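PDB 7CPO: MHC class I antigen from Anolis carolinensis, which probably displays short peptides in the groove of its platform domain, in complex with beta2-microglobulin, for recognition by T cells. Local coordinates for residues V49-K54 and E179-T184; P60-R65 and Q171-Y176; H5-F10 and E164-W169; S25-G28 and Q33-V36; L234-P237 and Y243-W246. All coordinates share one frame; numbering follows the deposited sequence.

Contact 1 of 5, residues V49-K54 and E179-T184; sequences VPWISK and ETLLRT
Trp51, beside the 3-10 segment that holds 52-54, lies across from Thr180 at the end of helix 178-181, with their CA atoms 8.9 Å apart, so the contact is made by side chains. Leu181 CD1 lies 3.8 Å from Trp51 CZ2, off toward the rim of the six-membered ring; Val49 CG2, of the same segment as the tryptophan, lies on the other side of the indole. With CG placed between the backbone N and the carbonyl carbon (chi1 54°), the ring presents the atoms from CD1 through NE1 to CZ2 to the helix, and Thr180 OG1 comes to 3.6 Å from Trp51 CD1. Trp51 NE1 itself is hydrogen-bonded to Gln33 on the sheet. In the class I fold this is where the peptide-binding platform ends and the chain passes to the immunoglobulin domain. Beyond the indole the contact becomes more exposed and ionic. Lys54, extended past CG, meets Glu179 from the opposite direction in a long salt bridge, 3.7 Å from NZ to Glu179 OE2, while the same NZ is hydrogen-bonded to Tyr176 O. Within 179-184, Arg183 NH1 donates to Thr180 O at 2.9 Å, the oxygen lying in the guanidinium plane.

Contact 2 of 5, residues P60-R65 and Q171-Y176; sequences PDYWER and QRYLNY
Tyr62, in the first turn of helix 62-87, and Tyr173, near the end of helix 152-176, reach toward each other from opposite directions and join through their hydroxyls. Tyr62 OH and Tyr173 OH are hydrogen-bonded, and either could be the donor. The modelled separation of 2.4 Å is very short, and its exact value is doubtful at this resolution. The close packing is confined to the phenol ends: Tyr173 OH lies near the plane of the Tyr62 ring, at its edge, 3.3 Å from Tyr62 CE1. Tyr62 CZ and Tyr173 CZ are 4.2 Å apart. Tyr62 gets there with CG anti to the backbone N (chi1 -177°), which carries the ring toward Tyr173; Tyr62 CD2 lies over the centre of the Trp63 ring.

Around this point the contact is loose. The CA atoms of Tyr62 and Tyr173 are 13.0 Å apart, the backbones do not meet, and little surface is buried between the segments. Arg65, farther along helix 62-87, turns instead to Asp59 and, through NE, to a polar side chain of the bound peptide.

The two helices probably close one end of the groove, consistent with the A pocket of class I molecules, where tyrosines receive the peptide's N-terminal end. Tyr62 OH is also hydrogen-bonded to Tyr45 OH, and Tyr173 OH to the peptide backbone. The hydroxyl pair therefore belongs to a chain of polar contacts from the sheet to the ligand, which probably fixes the place and turn of both hydroxyls.

Contact 3 of 5, residues H5-F10 and E164-W169; sequences HSMRYF and ETCIEW
Met7 rises from strand 5-14 on the floor of the class I platform to meet Cys166 on helix 152-176, beside the disulfide from Cys166 to Cys103 that ties this helix to the sheet. The CA atoms of Met7 and Cys166 are 7.3 Å apart. Met7 is extended through its first two torsions, CG lying anti to the backbone N (chi1 -179°), and only then bends at chi3 (80°), turning the methyl group onto the half-cystine. Cys166 also holds its sulfur anti to its backbone N, and the Met7 methyl lies against that sulfur, which is bonded on to Cys103. On the helix's next turn, Trp169 offers its CB to Met7 SD at 4.4 Å, while its indole leads away from the strand. That ring has Thr165 CG2 at its edge, in plane, and meets the ring of a polar side chain of the bound peptide, the planes at about 30°. Met7 in turn packs on the peptide backbone, which puts this apolar junction at the wall of the peptide site. Met7 CE lies 3.3 Å from Cys166 SG, a close approach if the modelled distance is taken at face value, and 4.1 Å from both Cys166 CB and Cys166 O.

Contact 4 of 5, residues S25-G28 and Q33-V36; sequences SYVG and QEFV
Val27 and Glu34 meet through matching first torsions: Val27 CG1 lies anti to its backbone N (chi1 -171°), and Glu34 CG does the same (chi1 173°), after which the glutamate chain runs out extended. The two side chains cross at about a right angle, and Val27 CG1 packs 3.4 Å from Glu34 CD, over the flat face of the carboxylate.

The backbones join at Gly28 and Val36, an antiparallel hydrogen-bonded pair with CA atoms 5.0 Å apart. Gly28 N donates to Val36 O at 3.0 Å, but the return bond to Gly28 O comes from Phe35 N, at 2.9 Å, one residue early. Phe35 and Val36 together therefore face the single residue Gly28, a classic beta bulge in strand 33-39. The short strand segments run at 113° to each other, well away from antiparallel. Gly28 O also receives a CA-H...O contact from Glu34 CA at 3.3 Å. With no side chain on Gly28, Val36 CG2 comes to 3.8 Å from Gly28 CA and also lies over one face of the Phe35 ring, whose CD2 is 3.5 Å from Gly28 O.

This hairpin belongs to the sheet of the peptide-binding platform. Phe35 and Val36 are covered by Tyr62 and Trp63 of helix 62-87, whereas Val27 packs on Leu54 of beta2-microglobulin. Glu34 OE2 lies close to Asp53 of that chain, a pairing of like charges. The nearby Asp53 would tend to raise the affinity of Glu34 for a proton, an effect that Lys48, which Glu34 also touches, may offset.

Contact 5 of 5, residues L234-P237 and Y243-W246; sequences LVSP and YYTW
Ser236 and Tyr244 exchange backbone hydrogen bonds, Ser236 N to Tyr244 O and Tyr244 N to Ser236 O, each 2.8 Å long. Tyr244 O takes a second bond from the same serine, whose OG stands 3.3 Å away and above the carbonyl plane. That hydroxyl, held between its own backbone N and carbonyl carbon (chi1 55°), also lies in plane at the edge of the Tyr244 ring and is bonded to Gln8 of beta2-microglobulin. One residue along, Thr245 OG1 donates to Leu234 O at 2.9 Å, again from well above the carbonyl plane. Leu234 O also accepts from Gln8 of beta2-microglobulin.

Outward from these bonds, Tyr243 brings the packing on the other side of the sheet: Pro237 CB lies 3.9 Å from Tyr243 CE1, and Val235 CG1 4.2 Å from Tyr243 CD1. Pro237 and Tyr243 are the neighbouring non-hydrogen-bonded pair. On the serine's side, the Tyr244 ring stacks with Tyr10 of beta2-microglobulin. The segments run 159° apart, as an antiparallel hairpin of strands 230-237 and 243-251, the D-E hairpin of the C1-set immunoglobulin fold.

How the contacts relate
Contacts 1 to 4 cluster in the peptide-binding platform, whereas contact 5 stands apart in the immunoglobulin domain, its centre about 20 Å from that of contact 4, the nearest. Contacts 2, 3 and 4 are buried; 2 and 3 share helix 152-176. Tyr173 CE2 lies 3.5 Å from Met7 SD and 3.4 Å from Phe35 CZ, so the Tyr173 ring joins the hydroxyl pair of contact 2 to the apolar packing of contacts 3 and 4. Contact 4 continues the sheet from contact 3, Phe10 N bonding to Val27 O. Contact 1, partly exposed, holds the only salt bridge, a long one. Contacts 4 and 5 are backbone-bonded hairpins, and both, like Phe10 of contact 3, meet beta2-microglobulin.

Contact 1 of 5, residues V49-K54 and E179-T184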
# COMPACT_ATOMS: atom_id res chain seq x y z
N VAL A 49 -16.01 -1.53 0.29
CA VAL A 49 -16.27 -2.70 1.14
C VAL A 49 -17.73 -2.63 1.58
O VAL A 49 -18.33 -1.56 1.59
CB VAL A 49 -15.33 -2.76 2.37
CG1 VAL A 49 -13.89 -2.89 1.94
CG2 VAL A 49 -15.50 -1.54 3.27
N PRO A 50 -18.31 -3.77 1.95
CA PRO A 50 -19.75 -3.75 2.25
C PRO A 50 -20.10 -2.98 3.51
O PRO A 50 -21.21 -2.44 3.62
CB PRO A 50 -20.10 -5.25 2.39
CG PRO A 50 -19.02 -5.96 1.67
CD PRO A 50 -17.78 -5.14 1.90
N TRP A 51 -19.21 -2.92 4.48
CA TRP A 51 -19.62 -2.45 5.79
C TRP A 51 -19.73 -0.93 5.87
O TRP A 51 -20.42 -0.43 6.77
CB TRP A 51 -18.66 -2.98 6.86
CG TRP A 51 -17.17 -2.72 6.68
CD1 TRP A 51 -16.21 -3.64 6.30
CD2 TRP A 51 -16.45 -1.49 6.93
NE1 TRP A 51 -14.96 -3.05 6.29
CE2 TRP A 51 -15.08 -1.74 6.67
CE3 TRP A 51 -16.84 -0.20 7.34
CZ2 TRP A 51 -14.10 -0.74 6.80
CZ3 TRP A 51 -15.85 0.79 7.47
CH2 TRP A 51 -14.50 0.51 7.21
N ILE A 52 -19.12 -0.18 4.95
CA ILE A 52 -19.17 1.28 5.05
C ILE A 52 -20.56 1.82 4.75
O ILE A 52 -20.87 2.95 5.16
CB ILE A 52 -18.08 1.93 4.15
CG1 ILE A 52 -17.99 3.44 4.37
CG2 ILE A 52 -18.31 1.60 2.67
CD1 ILE A 52 -17.84 3.86 5.80
N SER A 53 -21.44 1.04 4.12
CA SER A 53 -22.80 1.55 3.91
C SER A 53 -23.56 1.71 5.22
O SER A 53 -24.57 2.42 5.25
CB SER A 53 -23.59 0.67 2.95
OG SER A 53 -23.80 -0.62 3.49
N LYS A 54 -23.09 1.10 6.30
CA LYS A 54 -23.74 1.31 7.58
C LYS A 54 -23.71 2.78 8.01
O LYS A 54 -24.48 3.19 8.89
CB LYS A 54 -23.07 0.45 8.65
CG LYS A 54 -23.21 -1.04 8.45
CD LYS A 54 -22.54 -1.75 9.63
CE LYS A 54 -22.51 -3.24 9.44
NZ LYS A 54 -21.69 -3.91 10.47
N GLU A 179 -16.00 -7.30 11.82
CA GLU A 179 -16.01 -8.70 11.41
C GLU A 179 -14.91 -9.00 10.40
O GLU A 179 -14.34 -10.09 10.42
CB GLU A 179 -17.38 -9.09 10.83
CG GLU A 179 -18.58 -8.52 11.59
CD GLU A 179 -18.86 -6.98 11.37
OE1 GLU A 179 -18.41 -6.36 10.36
OE2 GLU A 179 -19.55 -6.40 12.24
N THR A 180 -14.59 -8.06 9.53
CA THR A 180 -13.48 -8.28 8.62
C THR A 180 -12.21 -7.53 9.01
O THR A 180 -11.11 -8.04 8.75
CB THR A 180 -13.89 -7.92 7.18
OG1 THR A 180 -14.25 -6.54 7.11
CG2 THR A 180 -15.08 -8.74 6.76
N LEU A 181 -12.33 -6.37 9.67
CA LEU A 181 -11.15 -5.60 10.04
C LEU A 181 -10.33 -6.28 11.13
O LEU A 181 -9.11 -6.13 11.19
CB LEU A 181 -11.56 -4.20 10.50
CG LEU A 181 -12.07 -3.26 9.41
CD1 LEU A 181 -12.79 -2.07 10.06
CD2 LEU A 181 -10.91 -2.80 8.54
N LEU A 182 -10.99 -7.03 12.02
CA LEU A 182 -10.33 -7.62 13.17
C LEU A 182 -10.26 -9.14 13.09
O LEU A 182 -9.97 -9.80 14.08
CB LEU A 182 -11.04 -7.16 14.45
CG LEU A 182 -11.22 -5.64 14.47
CD1 LEU A 182 -12.08 -5.19 15.63
CD2 LEU A 182 -9.89 -4.90 14.47
N ARG A 183 -10.52 -9.70 11.91
CA ARG A 183 -10.41 -11.13 11.72
C ARG A 183 -8.94 -11.56 11.73
O ARG A 183 -8.02 -10.75 11.63
CB ARG A 183 -11.06 -11.54 10.40
CG ARG A 183 -10.16 -11.29 9.17
CD ARG A 183 -10.96 -11.46 7.88
NE ARG A 183 -10.12 -11.56 6.69
CZ ARG A 183 -9.48 -10.54 6.12
NH1 ARG A 183 -9.56 -9.31 6.62
NH2 ARG A 183 -8.76 -10.77 5.03
N THR A 184 -8.72 -12.87 11.86
CA THR A 184 -7.40 -13.43 11.65
C THR A 184 -7.53 -14.57 10.65
O THR A 184 -8.49 -15.34 10.70
CB THR A 184 -6.75 -13.96 12.96
OG1 THR A 184 -7.43 -15.14 13.39
CG2 THR A 184 -6.82 -12.92 14.08

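Contact 2 of 5, residues P60-R65 and Q171-Y176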
# COMPACT_ATOMS: atom_id res chain seq x y z
N PRO A 60 -27.12 10.01 5.94
CA PRO A 60 -27.48 9.72 4.55
C PRO A 60 -26.79 10.62 3.54
O PRO A 60 -26.83 10.31 2.34
CB PRO A 60 -29.01 9.92 4.54
CG PRO A 60 -29.24 10.92 5.64
CD PRO A 60 -28.25 10.54 6.71
N ASP A 61 -26.12 11.68 3.97
CA ASP A 61 -25.42 12.59 3.06
C ASP A 61 -23.93 12.30 2.95
O ASP A 61 -23.22 13.04 2.26
CB ASP A 61 -25.63 14.04 3.49
CG ASP A 61 -27.09 14.43 3.55
OD1 ASP A 61 -27.67 14.41 4.67
OD2 ASP A 61 -27.67 14.73 2.48
N TYR A 62 -23.46 11.24 3.61
CA TYR A 62 -22.05 10.89 3.65
C TYR A 62 -21.40 10.88 2.26
O TYR A 62 -20.32 11.45 2.06
CB TYR A 62 -21.91 9.52 4.31
CG TYR A 62 -20.50 9.03 4.50
CD1 TYR A 62 -19.74 9.41 5.61
CD2 TYR A 62 -19.93 8.14 3.59
CE1 TYR A 62 -18.45 8.93 5.80
CE2 TYR A 62 -18.63 7.64 3.77
CZ TYR A 62 -17.90 8.04 4.88
OH TYR A 62 -16.63 7.57 5.05
N TRP A 63 -22.05 10.24 1.28
CA TRP A 63 -21.43 10.08 -0.03
C TRP A 63 -21.40 11.40 -0.81
O TRP A 63 -20.40 11.70 -1.48
CB TRP A 63 -22.16 8.98 -0.81
CG TRP A 63 -22.12 7.69 -0.04
CD1 TRP A 63 -23.17 7.06 0.57
CD2 TRP A 63 -20.96 6.91 0.26
NE1 TRP A 63 -22.74 5.92 1.20
CE2 TRP A 63 -21.38 5.81 1.03
CE3 TRP A 63 -19.60 7.01 -0.08
CZ2 TRP A 63 -20.49 4.83 1.48
CZ3 TRP A 63 -18.73 6.05 0.36
CH2 TRP A 63 -19.18 4.97 1.14
N GLU A 64 -22.45 12.22 -0.71
CA GLU A 64 -22.42 13.51 -1.38
C GLU A 64 -21.38 14.43 -0.75
O GLU A 64 -20.60 15.08 -1.47
CB GLU A 64 -23.80 14.18 -1.36
CG GLU A 64 -24.86 13.45 -2.14
CD GLU A 64 -24.49 13.21 -3.60
OE1 GLU A 64 -23.98 14.14 -4.29
OE2 GLU A 64 -24.73 12.07 -4.06
N ARG A 65 -21.36 14.53 0.59
CA ARG A 65 -20.41 15.42 1.25
C ARG A 65 -18.97 15.05 0.91
O ARG A 65 -18.19 15.91 0.47
CB ARG A 65 -20.63 15.41 2.77
CG ARG A 65 -19.94 16.56 3.51
CD ARG A 65 -20.57 16.76 4.89
NE ARG A 65 -20.53 15.49 5.56
CZ ARG A 65 -21.59 14.83 6.01
NH1 ARG A 65 -22.79 15.37 5.93
NH2 ARG A 65 -21.43 13.65 6.57
N GLN A 171 -13.31 5.31 15.08
CA GLN A 171 -14.01 4.46 16.03
C GLN A 171 -15.34 3.98 15.49
O GLN A 171 -15.75 2.85 15.78
CB GLN A 171 -14.20 5.21 17.35
CG GLN A 171 -12.93 5.40 18.15
CD GLN A 171 -13.04 6.57 19.10
OE1 GLN A 171 -13.93 7.42 18.95
NE2 GLN A 171 -12.16 6.62 20.10
N ARG A 172 -16.04 4.80 14.70
CA ARG A 172 -17.25 4.32 14.04
C ARG A 172 -16.92 3.23 13.04
O ARG A 172 -17.61 2.20 12.98
CB ARG A 172 -17.98 5.46 13.32
CG ARG A 172 -19.06 6.11 14.09
CD ARG A 172 -19.61 7.32 13.35
NE ARG A 172 -19.92 8.37 14.32
CZ ARG A 172 -19.40 9.59 14.34
NH1 ARG A 172 -18.52 9.98 13.41
NH2 ARG A 172 -19.77 10.43 15.30
N TYR A 173 -15.87 3.44 12.24
CA TYR A 173 -15.54 2.48 11.19
C TYR A 173 -15.17 1.13 11.79
O TYR A 173 -15.61 0.08 11.30
CB TYR A 173 -14.41 3.03 10.32
CG TYR A 173 -14.79 4.27 9.52
CD1 TYR A 173 -16.11 4.55 9.20
CD2 TYR A 173 -13.81 5.17 9.09
CE1 TYR A 173 -16.46 5.69 8.45
CE2 TYR A 173 -14.15 6.30 8.34
CZ TYR A 173 -15.48 6.55 8.04
OH TYR A 173 -15.82 7.66 7.30
N LEU A 174 -14.39 1.14 12.87
CA LEU A 174 -13.94 -0.11 13.47
C LEU A 174 -15.11 -0.96 13.91
O LEU A 174 -15.09 -2.18 13.74
CB LEU A 174 -13.02 0.18 14.65
CG LEU A 174 -11.57 0.53 14.29
CD1 LEU A 174 -10.90 1.12 15.51
CD2 LEU A 174 -10.84 -0.71 13.80
N ASN A 175 -16.14 -0.34 14.48
CA ASN A 175 -17.32 -1.09 14.85
C ASN A 175 -18.07 -1.58 13.61
O ASN A 175 -18.46 -2.75 13.54
CB ASN A 175 -18.25 -0.25 15.72
CG ASN A 175 -19.59 -0.93 15.95
OD1 ASN A 175 -19.64 -1.98 16.58
ND2 ASN A 175 -20.66 -0.35 15.43
N TYR A 176 -18.27 -0.69 12.63
CA TYR A 176 -18.93 -1.05 11.38
C TYR A 176 -18.30 -2.29 10.77
O TYR A 176 -19.00 -3.24 10.41
CB TYR A 176 -18.85 0.10 10.38
CG TYR A 176 -19.74 1.26 10.69
CD1 TYR A 176 -20.74 1.16 11.64
CD2 TYR A 176 -19.57 2.47 10.01
CE1 TYR A 176 -21.57 2.25 11.91
CE2 TYR A 176 -20.38 3.55 10.28
CZ TYR A 176 -21.37 3.44 11.22
OH TYR A 176 -22.17 4.53 11.47

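Contact 3 of 5, residues H5-F10 and E164-W169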
# COMPACT_ATOMS: atom_id res chain seq x y z
N HIS A 5 -4.85 1.22 15.88
CA HIS A 5 -5.61 1.30 14.64
C HIS A 5 -5.52 2.70 14.06
O HIS A 5 -5.31 3.69 14.77
CB HIS A 5 -7.09 0.95 14.85
CG HIS A 5 -7.30 -0.43 15.37
ND1 HIS A 5 -7.22 -1.55 14.56
CD2 HIS A 5 -7.55 -0.89 16.61
CE1 HIS A 5 -7.43 -2.63 15.28
NE2 HIS A 5 -7.62 -2.26 16.53
N SER A 6 -5.73 2.79 12.75
CA SER A 6 -5.54 4.05 12.06
C SER A 6 -6.55 4.19 10.94
O SER A 6 -7.03 3.21 10.36
CB SER A 6 -4.12 4.14 11.51
OG SER A 6 -3.93 3.10 10.56
N MET A 7 -6.88 5.44 10.64
CA MET A 7 -7.58 5.82 9.42
C MET A 7 -6.65 6.72 8.61
O MET A 7 -6.09 7.68 9.15
CB MET A 7 -8.88 6.55 9.72
CG MET A 7 -9.63 6.91 8.45
SD MET A 7 -11.06 7.93 8.76
CE MET A 7 -10.34 9.55 8.95
N ARG A 8 -6.51 6.42 7.33
CA ARG A 8 -5.44 7.00 6.52
C ARG A 8 -5.98 7.33 5.14
O ARG A 8 -6.56 6.46 4.48
CB ARG A 8 -4.27 5.99 6.41
CG ARG A 8 -3.30 5.94 7.63
CD ARG A 8 -2.72 4.55 7.98
NE ARG A 8 -2.30 3.78 6.81
CZ ARG A 8 -2.84 2.61 6.46
NH1 ARG A 8 -3.80 2.07 7.20
NH2 ARG A 8 -2.43 1.97 5.36
N TYR A 9 -5.79 8.58 4.68
CA TYR A 9 -6.12 9.00 3.32
C TYR A 9 -4.86 9.28 2.50
O TYR A 9 -3.89 9.86 3.00
CB TYR A 9 -7.01 10.24 3.31
CG TYR A 9 -8.42 9.91 3.72
CD1 TYR A 9 -9.30 9.30 2.83
CD2 TYR A 9 -8.88 10.20 5.00
CE1 TYR A 9 -10.60 8.98 3.20
CE2 TYR A 9 -10.18 9.88 5.39
CZ TYR A 9 -11.03 9.26 4.48
OH TYR A 9 -12.32 8.95 4.84
N PHE A 10 -4.88 8.89 1.23
CA PHE A 10 -3.74 9.05 0.34
C PHE A 10 -4.21 9.66 -0.97
O PHE A 10 -4.99 9.03 -1.70
CB PHE A 10 -3.04 7.71 0.07
CG PHE A 10 -2.55 7.01 1.29
CD1 PHE A 10 -1.23 7.17 1.71
CD2 PHE A 10 -3.39 6.15 1.99
CE1 PHE A 10 -0.75 6.49 2.83
CE2 PHE A 10 -2.93 5.47 3.11
CZ PHE A 10 -1.59 5.63 3.54
N GLU A 164 -9.85 14.83 16.84
CA GLU A 164 -11.18 14.46 17.28
C GLU A 164 -12.02 13.88 16.15
O GLU A 164 -12.46 12.73 16.25
CB GLU A 164 -11.84 15.67 17.92
CG GLU A 164 -11.11 16.05 19.22
CD GLU A 164 -11.17 17.53 19.55
OE1 GLU A 164 -12.12 18.21 19.08
OE2 GLU A 164 -10.26 17.99 20.27
N THR A 165 -12.22 14.64 15.07
CA THR A 165 -13.12 14.19 14.01
C THR A 165 -12.65 12.88 13.41
O THR A 165 -13.44 11.92 13.29
CB THR A 165 -13.24 15.28 12.93
OG1 THR A 165 -13.72 16.49 13.51
CG2 THR A 165 -14.20 14.85 11.84
N CYS A 166 -11.36 12.81 13.04
CA CYS A 166 -10.75 11.62 12.47
C CYS A 166 -10.86 10.41 13.41
O CYS A 166 -11.14 9.29 12.96
CB CYS A 166 -9.28 11.90 12.14
SG CYS A 166 -8.33 10.51 11.41
N ILE A 167 -10.62 10.62 14.70
CA ILE A 167 -10.69 9.54 15.69
C ILE A 167 -12.12 9.04 15.84
O ILE A 167 -12.37 7.83 15.95
CB ILE A 167 -10.12 10.03 17.03
CG1 ILE A 167 -8.60 10.26 16.91
CG2 ILE A 167 -10.43 9.06 18.17
CD1 ILE A 167 -7.78 8.96 16.91
N GLU A 168 -13.09 9.96 15.83
CA GLU A 168 -14.49 9.58 15.96
C GLU A 168 -14.96 8.75 14.76
O GLU A 168 -15.66 7.75 14.94
CB GLU A 168 -15.34 10.83 16.12
CG GLU A 168 -15.33 11.35 17.54
CD GLU A 168 -15.76 12.79 17.65
OE1 GLU A 168 -16.10 13.39 16.61
OE2 GLU A 168 -15.74 13.33 18.77
N TRP A 169 -14.56 9.13 13.55
CA TRP A 169 -14.90 8.30 12.40
C TRP A 169 -14.19 6.95 12.48
O TRP A 169 -14.80 5.90 12.23
CB TRP A 169 -14.57 9.03 11.12
CG TRP A 169 -15.58 10.09 10.81
CD1 TRP A 169 -15.41 11.43 10.90
CD2 TRP A 169 -16.94 9.88 10.40
NE1 TRP A 169 -16.56 12.07 10.56
CE2 TRP A 169 -17.52 11.15 10.24
CE3 TRP A 169 -17.72 8.75 10.14
CZ2 TRP A 169 -18.85 11.34 9.83
CZ3 TRP A 169 -19.05 8.93 9.73
CH2 TRP A 169 -19.60 10.22 9.58

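Contact 4 of 5, residues S25-G28 and Q33-V36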
# COMPACT_ATOMS: atom_id res chain seq x y z
N SER A 25 -5.87 10.48 -7.77
CA SER A 25 -6.17 9.28 -6.98
C SER A 25 -6.37 9.66 -5.51
O SER A 25 -5.64 10.50 -4.98
CB SER A 25 -5.03 8.27 -7.12
OG SER A 25 -5.40 7.00 -6.63
N TYR A 26 -7.36 9.04 -4.86
CA TYR A 26 -7.78 9.41 -3.50
C TYR A 26 -8.30 8.15 -2.82
O TYR A 26 -9.40 7.71 -3.12
CB TYR A 26 -8.87 10.48 -3.54
CG TYR A 26 -9.00 11.42 -2.34
CD1 TYR A 26 -9.27 12.78 -2.54
CD2 TYR A 26 -8.90 10.97 -1.02
CE1 TYR A 26 -9.41 13.67 -1.46
CE2 TYR A 26 -9.04 11.86 0.06
CZ TYR A 26 -9.29 13.21 -0.18
OH TYR A 26 -9.42 14.10 0.86
N VAL A 27 -7.54 7.59 -1.88
CA VAL A 27 -7.87 6.29 -1.30
C VAL A 27 -7.91 6.40 0.23
O VAL A 27 -7.05 7.04 0.85
CB VAL A 27 -6.86 5.21 -1.73
CG1 VAL A 27 -7.34 3.85 -1.29
CG2 VAL A 27 -6.69 5.20 -3.24
N GLY A 28 -8.89 5.74 0.83
CA GLY A 28 -9.06 5.73 2.27
C GLY A 28 -8.85 4.33 2.82
O GLY A 28 -9.32 3.35 2.24
N GLN A 33 -6.83 -1.87 5.27
CA GLN A 33 -7.97 -2.29 4.45
C GLN A 33 -8.55 -1.06 3.76
O GLN A 33 -8.94 -0.09 4.43
CB GLN A 33 -9.07 -2.97 5.27
CG GLN A 33 -10.24 -3.46 4.45
CD GLN A 33 -11.16 -4.41 5.23
OE1 GLN A 33 -12.40 -4.37 5.09
NE2 GLN A 33 -10.56 -5.27 6.06
N GLU A 34 -8.58 -1.07 2.44
CA GLU A 34 -9.14 0.07 1.73
C GLU A 34 -10.66 0.03 1.87
O GLU A 34 -11.27 -1.02 1.71
CB GLU A 34 -8.73 0.03 0.27
CG GLU A 34 -9.40 1.08 -0.57
CD GLU A 34 -9.05 0.99 -2.04
OE1 GLU A 34 -8.19 0.15 -2.40
OE2 GLU A 34 -9.64 1.75 -2.83
N PHE A 35 -11.27 1.16 2.22
CA PHE A 35 -12.72 1.16 2.37
C PHE A 35 -13.44 2.18 1.51
O PHE A 35 -14.63 1.99 1.23
CB PHE A 35 -13.12 1.36 3.85
CG PHE A 35 -12.91 2.77 4.39
CD1 PHE A 35 -14.00 3.64 4.53
CD2 PHE A 35 -11.67 3.20 4.82
CE1 PHE A 35 -13.83 4.92 5.05
CE2 PHE A 35 -11.49 4.47 5.33
CZ PHE A 35 -12.57 5.34 5.44
N VAL A 36 -12.76 3.23 1.03
CA VAL A 36 -13.36 4.20 0.12
C VAL A 36 -12.31 4.58 -0.90
O VAL A 36 -11.11 4.48 -0.65
CB VAL A 36 -13.88 5.47 0.85
CG1 VAL A 36 -15.16 5.16 1.64
CG2 VAL A 36 -12.78 6.06 1.75

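Contact 5 of 5, residues L234-P237 and Y243-W246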
# COMPACT_ATOMS: atom_id res chain seq x y z
N LEU A 234 9.09 -9.47 -0.82
CA LEU A 234 8.17 -8.46 -0.33
C LEU A 234 7.03 -9.12 0.44
O LEU A 234 6.67 -10.28 0.20
CB LEU A 234 7.60 -7.67 -1.51
CG LEU A 234 8.64 -7.06 -2.44
CD1 LEU A 234 7.97 -6.54 -3.68
CD2 LEU A 234 9.46 -5.97 -1.75
N VAL A 235 6.48 -8.39 1.39
CA VAL A 235 5.19 -8.73 1.99
C VAL A 235 4.14 -8.09 1.10
O VAL A 235 3.99 -6.86 1.10
CB VAL A 235 5.09 -8.24 3.44
CG1 VAL A 235 3.76 -8.64 4.02
CG2 VAL A 235 6.22 -8.81 4.29
N SER A 236 3.43 -8.91 0.33
CA SER A 236 2.62 -8.42 -0.77
C SER A 236 1.17 -8.86 -0.61
O SER A 236 0.88 -9.95 -0.10
CB SER A 236 3.16 -8.92 -2.11
OG SER A 236 3.27 -10.34 -2.13
N PRO A 237 0.23 -8.03 -1.05
CA PRO A 237 -1.19 -8.32 -0.82
C PRO A 237 -1.79 -9.23 -1.88
O PRO A 237 -1.63 -9.00 -3.08
CB PRO A 237 -1.84 -6.93 -0.88
CG PRO A 237 -1.03 -6.23 -1.91
CD PRO A 237 0.41 -6.73 -1.72
N TYR A 243 -2.19 -11.77 2.95
CA TYR A 243 -0.84 -11.41 2.52
C TYR A 243 0.01 -12.62 2.14
O TYR A 243 -0.28 -13.76 2.53
CB TYR A 243 -0.10 -10.60 3.59
CG TYR A 243 -0.70 -9.22 3.70
CD1 TYR A 243 -0.29 -8.19 2.86
CD2 TYR A 243 -1.75 -8.98 4.58
CE1 TYR A 243 -0.87 -6.96 2.92
CE2 TYR A 243 -2.33 -7.75 4.64
CZ TYR A 243 -1.89 -6.74 3.82
OH TYR A 243 -2.51 -5.51 3.92
N TYR A 244 1.08 -12.35 1.39
CA TYR A 244 2.01 -13.38 0.94
C TYR A 244 3.45 -12.89 1.04
O TYR A 244 3.73 -11.70 0.80
CB TYR A 244 1.71 -13.79 -0.52
CG TYR A 244 2.85 -14.53 -1.21
CD1 TYR A 244 3.82 -13.84 -1.92
CD2 TYR A 244 2.96 -15.93 -1.14
CE1 TYR A 244 4.87 -14.49 -2.55
CE2 TYR A 244 4.00 -16.60 -1.77
CZ TYR A 244 4.95 -15.87 -2.47
OH TYR A 244 6.00 -16.49 -3.11
N THR A 245 4.37 -13.81 1.35
CA THR A 245 5.80 -13.53 1.28
C THR A 245 6.57 -14.85 1.26
O THR A 245 5.99 -15.94 1.38
CB THR A 245 6.26 -12.65 2.45
OG1 THR A 245 7.60 -12.21 2.22
CG2 THR A 245 6.20 -13.41 3.73
N TRP A 246 7.90 -14.75 1.12
CA TRP A 246 8.77 -15.92 1.18
C TRP A 246 10.10 -15.56 1.85
O TRP A 246 10.49 -14.40 1.94
CB TRP A 246 9.04 -16.50 -0.21
CG TRP A 246 9.72 -15.56 -1.15
CD1 TRP A 246 9.13 -14.78 -2.10
CD2 TRP A 246 11.13 -15.31 -1.24
NE1 TRP A 246 10.08 -14.05 -2.78
CE2 TRP A 246 11.31 -14.36 -2.27
CE3 TRP A 246 12.25 -15.80 -0.56
CZ2 TRP A 246 12.57 -13.88 -2.62
CZ3 TRP A 246 13.50 -15.31 -0.91
CH2 TRP A 246 13.65 -14.37 -1.93